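Local structure of JamJ (Lyngbya majuscula, 5DOZ) at residues I137-A142 with K302-L307; E99-G104 with A133-P138. The protein is the NADPH-binding enoyl reductase domain of a polyketide synthase, an oxidoreductase of the medium-chain dehydrogenase/reductase type linked to cyclopropane formation in its pathway. All blocks are in the same frame, centred on the assembly; numbering follows the deposited sequence.

In the fold
Both contacts are buried, their centres 10 Å apart, and they share Ile137 and Pro138 on helix 136-149. Contact 2 joins the start of this helix to strand 99-103 of the mixed sheet and is formed by apolar side chains, six buried residues meeting without a hydrogen bond. Contact 1 lies slightly further along the helix and meets the loop between helix 296-300 and strand 309-313; one of its touching residues, His305, is exposed, and another flank of the helix faces the nicotinamide of NADPH. The two are tied directly by a probable hydrogen bond from Leu307 N of contact 1 to Thr134 OG1 of contact 2.

Contact 1: residues I137-A142 with K302-L307; sequences IPFFTA and KELHPL. With NDP (NADPH dihydro-nicotinamide-adenine-dinucleotide phosphate), chain E.
One turn of helix 136-149 serves two partners at once: Ile137 and Thr141 face the nicotinamide of NADPH, while Pro138 and Phe139 lean on the loop 302-307. The Phe139 ring lies obliquely to all it touches in the loop. Its CZ comes 3.6 Å from the backbone O of His305, and its CE2 meets CD2 of Leu307 tip to tip at 3.7 Å. Leu304 runs past the ring in the opposite direction, its CD2 4.2 Å from Phe139 CE1. The other branch of Leu307 crosses the Pro138 ring obliquely, CD1 lying 3.9 Å from Pro138 CB, so that the two methyls of one leucine divide between two consecutive helix residues. No hydrogen bond joins the segments; Phe299 adds an edge-to-face ring contact to Phe139, and Gln173 OE1 accepts from His305 N.

On the cofactor side, Ile137 CG2, anti to the backbone N, reaches NDP C5N at 3.3 Å, and Thr141 OG1 stands 3.3 Å from NDP C4N, the hydride-carrying carbon of NADPH. This hydroxyl donates to Ile137 O at 2.6 Å, from above the carbonyl plane; the same oxygen also takes the helical bond from Thr141 N. The bond fixes the rotation of the threonine, leaving CG2 beside the nicotinamide too. Lys302, with positive phi, closes helix 296-300 in a Schellman motif before the loop runs on to strand 309-313. Pro138 and Phe139 pack on that loop, while the Ile137 and Thr141 side of the helix lines the nicotinamide end of the cofactor pocket in this medium-chain reductase.

Contact 2: residues E99-G104 with A133-P138; sequences EVMVIG and ATIPIP
Strand 99-103 packs on the ring of Pro136, most closely at the strand's end. Ile103 crosses the proline obliquely, with CG1 3.6 Å from Pro136 CB. Its other branch, CG2, anti to the backbone N, lies 3.7 Å from CD1 of Ile137 as the two isoleucines pass in opposite directions. Chi2 of Ile103, 103°, lies off the staggered positions, and chi1 is shifted to -36°. Ile137 takes part with CD1, the end of its longer branch.

Toward the beginning of the strand the fit loosens. Met101 points to the helix start, yet its CB stays 4.1 Å from Pro136 CG, and its SD, on a chain bent at chi3 (-74°), lies 4.3 Å from Ile135 CB. Pro136 CG also sits 4.0 Å from Val102 O, beside the strand backbone, while the Val102 side chain starts out away from the helix. At the far end of the strand Glu99 is exposed and takes no part here; its carboxylate forms a salt bridge with Lys123. Side chains meet by apolar contact alone, with no hydrogen bond between the segments.

Strand 99-103 pairs antiparallel with strands 79-87 and 120-122, and on the helix side strand 332-336 meets Ala133 through Val334 and both Thr134 and Ile137 through Arg332. Helix 287-293 spans the two segments, its Trp292 touching both Met101 and Ile135 and its Tyr288 reaching Ile103.

Contact 1: residues I137-A142 with K302-L307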
ATOM      1  N   ILE A 137       1.722  -4.331  -1.404  1.00 23.32           N
ATOM      2  CA  ILE A 137       1.496  -3.213  -0.484  1.00 22.98           C
ATOM      3  C   ILE A 137       0.037  -3.078  -0.011  1.00 22.57           C
ATOM      4  O   ILE A 137      -0.195  -2.964   1.190  1.00 22.47           O
ATOM      5  CB  ILE A 137       2.035  -1.865  -1.027  1.00 23.21           C
ATOM      6  CG1 ILE A 137       3.559  -1.908  -1.209  1.00 23.41           C
ATOM      7  CG2 ILE A 137       1.631  -0.710  -0.118  1.00 23.13           C
ATOM      8  CD1 ILE A 137       4.341  -2.506  -0.057  1.00 23.96           C
ATOM      9  N   PRO A 138      -0.948  -3.103  -0.937  1.00 22.29           N
ATOM     10  CA  PRO A 138      -2.331  -2.953  -0.485  1.00 22.04           C
ATOM     11  C   PRO A 138      -2.768  -4.015   0.524  1.00 21.94           C
ATOM     12  O   PRO A 138      -3.223  -3.671   1.615  1.00 21.90           O
ATOM     13  CB  PRO A 138      -3.139  -3.085  -1.788  1.00 22.23           C
ATOM     14  CG  PRO A 138      -2.198  -2.633  -2.846  1.00 22.17           C
ATOM     15  CD  PRO A 138      -0.885  -3.222  -2.408  1.00 22.16           C
ATOM     16  N   PHE A 139      -2.627  -5.289   0.162  1.00 21.75           N
ATOM     17  CA  PHE A 139      -3.082  -6.382   1.015  1.00 21.70           C
ATOM     18  C   PHE A 139      -2.246  -6.606   2.272  1.00 21.80           C
ATOM     19  O   PHE A 139      -2.806  -6.900   3.325  1.00 21.76           O
ATOM     20  CB  PHE A 139      -3.256  -7.676   0.214  1.00 21.62           C
ATOM     21  CG  PHE A 139      -4.576  -7.756  -0.505  1.00 21.61           C
ATOM     22  CD1 PHE A 139      -5.713  -8.220   0.154  1.00 21.81           C
ATOM     23  CD2 PHE A 139      -4.688  -7.357  -1.832  1.00 21.48           C
ATOM     24  CE1 PHE A 139      -6.937  -8.295  -0.503  1.00 21.94           C
ATOM     25  CE2 PHE A 139      -5.905  -7.427  -2.494  1.00 21.66           C
ATOM     26  CZ  PHE A 139      -7.032  -7.898  -1.828  1.00 21.90           C
ATOM     27  N   PHE A 140      -0.922  -6.468   2.170  1.00 21.94           N
ATOM     28  CA  PHE A 140      -0.060  -6.591   3.353  1.00 22.09           C
ATOM     29  C   PHE A 140      -0.278  -5.448   4.346  1.00 22.02           C
ATOM     30  O   PHE A 140      -0.238  -5.675   5.554  1.00 22.10           O
ATOM     31  CB  PHE A 140       1.422  -6.689   2.974  1.00 22.22           C
ATOM     32  CG  PHE A 140       1.831  -8.027   2.405  1.00 22.46           C
ATOM     33  CD1 PHE A 140       1.165  -8.584   1.314  1.00 22.61           C
ATOM     34  CD2 PHE A 140       2.904  -8.717   2.946  1.00 22.70           C
ATOM     35  CE1 PHE A 140       1.552  -9.805   0.788  1.00 22.77           C
ATOM     36  CE2 PHE A 140       3.303  -9.942   2.425  1.00 22.90           C
ATOM     37  CZ  PHE A 140       2.629 -10.483   1.342  1.00 22.88           C
ATOM     38  N   THR A 141      -0.509  -4.232   3.844  1.00 21.82           N
ATOM     39  CA  THR A 141      -0.836  -3.094   4.712  1.00 22.06           C
ATOM     40  C   THR A 141      -2.215  -3.286   5.348  1.00 22.46           C
ATOM     41  O   THR A 141      -2.377  -3.107   6.556  1.00 22.39           O
ATOM     42  CB  THR A 141      -0.798  -1.747   3.955  1.00 21.97           C
ATOM     43  OG1 THR A 141       0.476  -1.592   3.316  1.00 21.86           O
ATOM     44  CG2 THR A 141      -1.036  -0.563   4.906  1.00 21.81           C
ATOM     45  N   ALA A 142      -3.196  -3.658   4.527  1.00 22.80           N
ATOM     46  CA  ALA A 142      -4.556  -3.892   5.004  1.00 23.41           C
ATOM     47  C   ALA A 142      -4.592  -5.023   6.018  1.00 23.98           C
ATOM     48  O   ALA A 142      -5.209  -4.888   7.078  1.00 24.12           O
ATOM     49  CB  ALA A 142      -5.500  -4.175   3.845  1.00 23.45           C
ATOM     50  N   LYS A 302      -9.593 -18.486  -4.497  1.00 37.47           N
ATOM     51  CA  LYS A 302     -10.329 -17.355  -5.087  1.00 37.03           C
ATOM     52  C   LYS A 302     -11.360 -16.729  -4.150  1.00 36.80           C
ATOM     53  O   LYS A 302     -12.452 -16.328  -4.570  1.00 37.06           O
ATOM     54  CB  LYS A 302     -10.944 -17.739  -6.442  1.00 38.63           C
ATOM     55  CG  LYS A 302      -9.917 -17.921  -7.552  1.00 38.97           C
ATOM     56  CD  LYS A 302     -10.574 -18.183  -8.901  1.00 40.05           C
ATOM     57  CE  LYS A 302      -9.557 -18.026 -10.027  1.00 40.55           C
ATOM     58  NZ  LYS A 302     -10.129 -18.274 -11.380  1.00 41.14           N
ATOM     59  N   GLU A 303     -10.992 -16.650  -2.874  1.00 35.91           N
ATOM     60  CA  GLU A 303     -11.792 -15.982  -1.857  1.00 35.42           C
ATOM     61  C   GLU A 303     -11.395 -14.503  -1.800  1.00 34.15           C
ATOM     62  O   GLU A 303     -12.231 -13.632  -1.555  1.00 34.73           O
ATOM     63  CB  GLU A 303     -11.622 -16.688  -0.503  1.00 36.31           C
ATOM     64  CG  GLU A 303     -12.112 -18.136  -0.528  1.00 37.60           C
ATOM     65  CD  GLU A 303     -11.661 -18.979   0.661  1.00 38.49           C
ATOM     66  OE1 GLU A 303     -10.453 -19.003   0.982  1.00 38.31           O
ATOM     67  OE2 GLU A 303     -12.526 -19.653   1.264  1.00 39.65           O
ATOM     68  N   LEU A 304     -10.113 -14.227  -2.036  1.00 32.22           N
ATOM     69  CA  LEU A 304      -9.646 -12.867  -2.278  1.00 30.75           C
ATOM     70  C   LEU A 304      -9.241 -12.748  -3.741  1.00 30.34           C
ATOM     71  O   LEU A 304      -8.867 -13.741  -4.370  1.00 30.51           O
ATOM     72  CB  LEU A 304      -8.474 -12.496  -1.362  1.00 29.68           C
ATOM     73  CG  LEU A 304      -8.693 -12.413   0.152  1.00 29.37           C
ATOM     74  CD1 LEU A 304      -7.344 -12.258   0.842  1.00 28.56           C
ATOM     75  CD2 LEU A 304      -9.638 -11.277   0.535  1.00 29.12           C
ATOM     76  N   HIS A 305      -9.331 -11.536  -4.276  1.00 29.41           N
ATOM     77  CA  HIS A 305      -9.089 -11.300  -5.689  1.00 29.71           C
ATOM     78  C   HIS A 305      -8.115 -10.148  -5.910  1.00 28.87           C
ATOM     79  O   HIS A 305      -8.012  -9.256  -5.066  1.00 28.54           O
ATOM     80  CB  HIS A 305     -10.417 -11.015  -6.415  1.00 30.35           C
ATOM     81  CG  HIS A 305     -11.361 -12.178  -6.417  1.00 31.46           C
ATOM     82  ND1 HIS A 305     -12.467 -12.242  -5.597  1.00 32.12           N
ATOM     83  CD2 HIS A 305     -11.348 -13.335  -7.122  1.00 31.94           C
ATOM     84  CE1 HIS A 305     -13.102 -13.383  -5.803  1.00 32.63           C
ATOM     85  NE2 HIS A 305     -12.443 -14.064  -6.724  1.00 32.84           N
ATOM     86  N   PRO A 306      -7.390 -10.167  -7.046  1.00 28.79           N
ATOM     87  CA  PRO A 306      -6.598  -9.006  -7.431  1.00 28.10           C
ATOM     88  C   PRO A 306      -7.482  -7.769  -7.506  1.00 27.96           C
ATOM     89  O   PRO A 306      -8.688  -7.881  -7.741  1.00 28.63           O
ATOM     90  CB  PRO A 306      -6.077  -9.373  -8.829  1.00 28.62           C
ATOM     91  CG  PRO A 306      -6.864 -10.570  -9.264  1.00 29.27           C
ATOM     92  CD  PRO A 306      -7.227 -11.279  -8.001  1.00 29.26           C
ATOM     93  N   LEU A 307      -6.892  -6.602  -7.287  1.00 26.95           N
ATOM     94  CA  LEU A 307      -7.634  -5.356  -7.365  1.00 26.82           C
ATOM     95  C   LEU A 307      -7.949  -4.990  -8.819  1.00 27.32           C
ATOM     96  O   LEU A 307      -7.319  -5.506  -9.745  1.00 27.63           O
ATOM     97  CB  LEU A 307      -6.847  -4.223  -6.690  1.00 25.92           C
ATOM     98  CG  LEU A 307      -6.416  -4.398  -5.228  1.00 25.28           C
ATOM     99  CD1 LEU A 307      -5.678  -3.161  -4.755  1.00 24.68           C
ATOM    100  CD2 LEU A 307      -7.593  -4.709  -4.313  1.00 25.42           C
TER
HETATM  101  PA  NDP E 502      -3.888   5.886  -3.525  1.00 24.24           P
HETATM  102  O1A NDP E 502      -3.290   7.058  -4.278  1.00 23.59           O
HETATM  103  O2A NDP E 502      -4.342   4.659  -4.269  1.00 24.99           O
HETATM  104  O5B NDP E 502      -5.166   6.412  -2.700  1.00 26.03           O
HETATM  105  C5B NDP E 502      -5.392   7.794  -2.450  1.00 25.46           C
HETATM  106  C4B NDP E 502      -6.895   7.976  -2.326  1.00 26.06           C
HETATM  107  O4B NDP E 502      -7.162   9.097  -1.476  1.00 25.21           O
HETATM  108  C3B NDP E 502      -7.574   8.276  -3.659  1.00 25.58           C
HETATM  109  O3B NDP E 502      -8.104   7.100  -4.277  1.00 27.22           O
HETATM  110  C2B NDP E 502      -8.717   9.177  -3.268  1.00 25.58           C
HETATM  111  O2B NDP E 502      -9.879   8.377  -3.122  1.00 25.97           O
HETATM  112  C1B NDP E 502      -8.369   9.725  -1.895  1.00 24.93           C
HETATM  113  N9A NDP E 502      -8.164  11.185  -1.932  1.00 24.65           N
HETATM  114  C8A NDP E 502      -7.477  11.873  -2.858  1.00 24.49           C
HETATM  115  N7A NDP E 502      -7.494  13.194  -2.574  1.00 25.40           N
HETATM  116  C5A NDP E 502      -8.204  13.357  -1.440  1.00 24.86           C
HETATM  117  C6A NDP E 502      -8.611  14.490  -0.579  1.00 25.33           C
HETATM  118  N6A NDP E 502      -8.248  15.755  -0.881  1.00 25.41           N
HETATM  119  N1A NDP E 502      -9.358  14.218   0.522  1.00 25.37           N
HETATM  120  C2A NDP E 502      -9.731  12.965   0.844  1.00 24.59           C
HETATM  121  N3A NDP E 502      -9.391  11.895   0.103  1.00 24.74           N
HETATM  122  C4A NDP E 502      -8.643  12.027  -1.023  1.00 24.60           C
HETATM  123  O3  NDP E 502      -2.888   5.483  -2.329  1.00 24.98           O
HETATM  124  PN  NDP E 502      -2.877   4.100  -1.504  1.00 25.42           P
HETATM  125  O1N NDP E 502      -4.268   3.553  -1.386  1.00 26.37           O
HETATM  126  O2N NDP E 502      -1.783   3.226  -2.052  1.00 26.70           O
HETATM  127  O5D NDP E 502      -2.419   4.576  -0.034  1.00 27.04           O
HETATM  128  C5D NDP E 502      -3.162   5.551   0.710  1.00 26.32           C
HETATM  129  C4D NDP E 502      -2.263   6.234   1.742  1.00 26.97           C
HETATM  130  O4D NDP E 502      -1.621   5.271   2.582  1.00 27.33           O
HETATM  131  C3D NDP E 502      -1.141   7.029   1.104  1.00 27.35           C
HETATM  132  O3D NDP E 502      -0.974   8.217   1.874  1.00 28.29           O
HETATM  133  C2D NDP E 502       0.079   6.135   1.230  1.00 27.37           C
HETATM  134  O2D NDP E 502       1.326   6.845   1.230  1.00 27.80           O
HETATM  135  C1D NDP E 502      -0.199   5.411   2.535  1.00 27.08           C
HETATM  136  N1N NDP E 502       0.435   4.093   2.596  1.00 27.17           N
HETATM  137  C2N NDP E 502       1.091   3.765   3.717  1.00 25.96           C
HETATM  138  C3N NDP E 502       1.482   2.457   3.978  1.00 26.16           C
HETATM  139  C7N NDP E 502       1.987   2.091   5.345  1.00 25.53           C
HETATM  140  O7N NDP E 502       2.760   1.159   5.493  1.00 25.02           O
HETATM  141  N7N NDP E 502       1.570   2.802   6.389  1.00 25.44           N
HETATM  142  C4N NDP E 502       1.531   1.451   2.846  1.00 26.16           C
HETATM  143  C5N NDP E 502       0.692   1.884   1.731  1.00 26.07           C
HETATM  144  C6N NDP E 502       0.254   3.201   1.604  1.00 26.81           C
HETATM  145  P2B NDP E 502     -11.340   9.015  -3.230  1.00 26.60           P
HETATM  146  O1X NDP E 502     -11.384   9.652  -4.600  1.00 27.28           O
HETATM  147  O2X NDP E 502     -12.213   7.809  -3.068  1.00 27.35           O
HETATM  148  O3X NDP E 502     -11.420   9.991  -2.083  1.00 28.56           O

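Contact 2: residues E99-G104 with A133-P138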
ATOM      1  N   GLU A  99       8.767 -17.317 -10.017  1.00 32.55           N
ATOM      2  CA  GLU A  99       7.973 -16.118 -10.240  1.00 32.59           C
ATOM      3  C   GLU A  99       7.533 -15.559  -8.901  1.00 31.68           C
ATOM      4  O   GLU A  99       6.858 -16.235  -8.120  1.00 31.49           O
ATOM      5  CB  GLU A  99       6.782 -16.405 -11.151  1.00 34.25           C
ATOM      6  CG  GLU A  99       7.162 -16.432 -12.624  1.00 36.29           C
ATOM      7  CD  GLU A  99       6.004 -16.794 -13.534  1.00 38.04           C
ATOM      8  OE1 GLU A  99       6.052 -16.415 -14.724  1.00 38.76           O
ATOM      9  OE2 GLU A  99       5.048 -17.454 -13.067  1.00 39.28           O
ATOM     10  N   VAL A 100       7.941 -14.321  -8.640  1.00 30.35           N
ATOM     11  CA  VAL A 100       7.860 -13.754  -7.304  1.00 29.31           C
ATOM     12  C   VAL A 100       7.235 -12.369  -7.313  1.00 29.33           C
ATOM     13  O   VAL A 100       7.264 -11.663  -8.324  1.00 29.55           O
ATOM     14  CB  VAL A 100       9.254 -13.694  -6.615  1.00 29.17           C
ATOM     15  CG1 VAL A 100       9.832 -15.095  -6.422  1.00 28.88           C
ATOM     16  CG2 VAL A 100      10.233 -12.833  -7.406  1.00 28.96           C
ATOM     17  N   MET A 101       6.643 -12.005  -6.181  1.00 28.62           N
ATOM     18  CA  MET A 101       6.280 -10.633  -5.913  1.00 27.90           C
ATOM     19  C   MET A 101       7.366 -10.030  -5.031  1.00 27.81           C
ATOM     20  O   MET A 101       7.890 -10.699  -4.131  1.00 27.45           O
ATOM     21  CB  MET A 101       4.920 -10.566  -5.218  1.00 27.95           C
ATOM     22  CG  MET A 101       3.770 -11.103  -6.061  1.00 27.32           C
ATOM     23  SD  MET A 101       2.282 -11.360  -5.086  1.00 27.85           S
ATOM     24  CE  MET A 101       2.712 -12.828  -4.179  1.00 27.49           C
ATOM     25  N   VAL A 102       7.727  -8.779  -5.311  1.00 27.21           N
ATOM     26  CA  VAL A 102       8.664  -8.055  -4.466  1.00 27.17           C
ATOM     27  C   VAL A 102       7.862  -7.138  -3.554  1.00 27.10           C
ATOM     28  O   VAL A 102       6.873  -6.550  -3.980  1.00 26.70           O
ATOM     29  CB  VAL A 102       9.673  -7.212  -5.279  1.00 27.11           C
ATOM     30  CG1 VAL A 102      10.678  -6.553  -4.345  1.00 26.95           C
ATOM     31  CG2 VAL A 102      10.392  -8.060  -6.320  1.00 27.03           C
ATOM     32  N   ILE A 103       8.280  -7.041  -2.295  1.00 27.30           N
ATOM     33  CA  ILE A 103       7.646  -6.143  -1.330  1.00 27.12           C
ATOM     34  C   ILE A 103       8.716  -5.411  -0.525  1.00 26.94           C
ATOM     35  O   ILE A 103       9.587  -6.035   0.083  1.00 26.67           O
ATOM     36  CB  ILE A 103       6.706  -6.886  -0.342  1.00 27.58           C
ATOM     37  CG1 ILE A 103       5.963  -8.050  -1.015  1.00 27.83           C
ATOM     38  CG2 ILE A 103       5.717  -5.917   0.293  1.00 27.46           C
ATOM     39  CD1 ILE A 103       6.526  -9.414  -0.679  1.00 27.96           C
ATOM     40  N   GLY A 104       8.654  -4.085  -0.547  1.00 27.05           N
ATOM     41  CA  GLY A 104       9.418  -3.261   0.379  1.00 27.09           C
ATOM     42  C   GLY A 104      10.813  -2.853  -0.050  1.00 27.21           C
ATOM     43  O   GLY A 104      11.624  -2.454   0.782  1.00 27.20           O
ATOM     44  N   ALA A 133       0.544  -8.095  -9.300  1.00 26.18           N
ATOM     45  CA  ALA A 133       1.137  -6.785  -9.039  1.00 25.62           C
ATOM     46  C   ALA A 133       0.237  -5.865  -8.206  1.00 25.33           C
ATOM     47  O   ALA A 133       0.721  -4.878  -7.645  1.00 25.42           O
ATOM     48  CB  ALA A 133       1.526  -6.106 -10.347  1.00 25.36           C
ATOM     49  N   THR A 134      -1.056  -6.188  -8.121  1.00 24.98           N
ATOM     50  CA  THR A 134      -2.008  -5.404  -7.319  1.00 24.73           C
ATOM     51  C   THR A 134      -2.083  -5.844  -5.849  1.00 24.64           C
ATOM     52  O   THR A 134      -2.869  -5.287  -5.073  1.00 24.75           O
ATOM     53  CB  THR A 134      -3.445  -5.458  -7.895  1.00 24.95           C
ATOM     54  OG1 THR A 134      -3.994  -6.769  -7.704  1.00 25.12           O
ATOM     55  CG2 THR A 134      -3.477  -5.087  -9.385  1.00 24.81           C
ATOM     56  N   ILE A 135      -1.270  -6.823  -5.464  1.00 24.57           N
ATOM     57  CA  ILE A 135      -1.412  -7.469  -4.149  1.00 24.59           C
ATOM     58  C   ILE A 135      -0.545  -6.914  -2.996  1.00 24.33           C
ATOM     59  O   ILE A 135      -1.089  -6.555  -1.953  1.00 24.28           O
ATOM     60  CB  ILE A 135      -1.267  -9.011  -4.249  1.00 24.81           C
ATOM     61  CG1 ILE A 135      -2.461  -9.600  -5.010  1.00 25.19           C
ATOM     62  CG2 ILE A 135      -1.148  -9.648  -2.866  1.00 24.97           C
ATOM     63  CD1 ILE A 135      -2.371 -11.098  -5.246  1.00 25.31           C
ATOM     64  N   PRO A 136       0.792  -6.842  -3.176  1.00 24.24           N
ATOM     65  CA  PRO A 136       1.694  -6.712  -2.017  1.00 24.10           C
ATOM     66  C   PRO A 136       1.390  -5.566  -1.047  1.00 23.78           C
ATOM     67  O   PRO A 136       0.862  -5.815   0.032  1.00 24.27           O
ATOM     68  CB  PRO A 136       3.073  -6.549  -2.661  1.00 24.30           C
ATOM     69  CG  PRO A 136       2.939  -7.223  -3.983  1.00 24.42           C
ATOM     70  CD  PRO A 136       1.552  -6.892  -4.439  1.00 24.33           C
ATOM     71  N   ILE A 137       1.722  -4.331  -1.404  1.00 23.32           N
ATOM     72  CA  ILE A 137       1.496  -3.213  -0.484  1.00 22.98           C
ATOM     73  C   ILE A 137       0.037  -3.078  -0.011  1.00 22.57           C
ATOM     74  O   ILE A 137      -0.195  -2.964   1.190  1.00 22.47           O
ATOM     75  CB  ILE A 137       2.035  -1.865  -1.027  1.00 23.21           C
ATOM     76  CG1 ILE A 137       3.559  -1.908  -1.209  1.00 23.41           C
ATOM     77  CG2 ILE A 137       1.631  -0.710  -0.118  1.00 23.13           C
ATOM     78  CD1 ILE A 137       4.341  -2.506  -0.057  1.00 23.96           C
ATOM     79  N   PRO A 138      -0.948  -3.103  -0.937  1.00 22.29           N
ATOM     80  CA  PRO A 138      -2.331  -2.953  -0.485  1.00 22.04           C
ATOM     81  C   PRO A 138      -2.768  -4.015   0.524  1.00 21.94           C
ATOM     82  O   PRO A 138      -3.223  -3.671   1.615  1.00 21.90           O
ATOM     83  CB  PRO A 138      -3.139  -3.085  -1.788  1.00 22.23           C
ATOM     84  CG  PRO A 138      -2.198  -2.633  -2.846  1.00 22.17           C
ATOM     85  CD  PRO A 138      -0.885  -3.222  -2.408  1.00 22.16           C
TER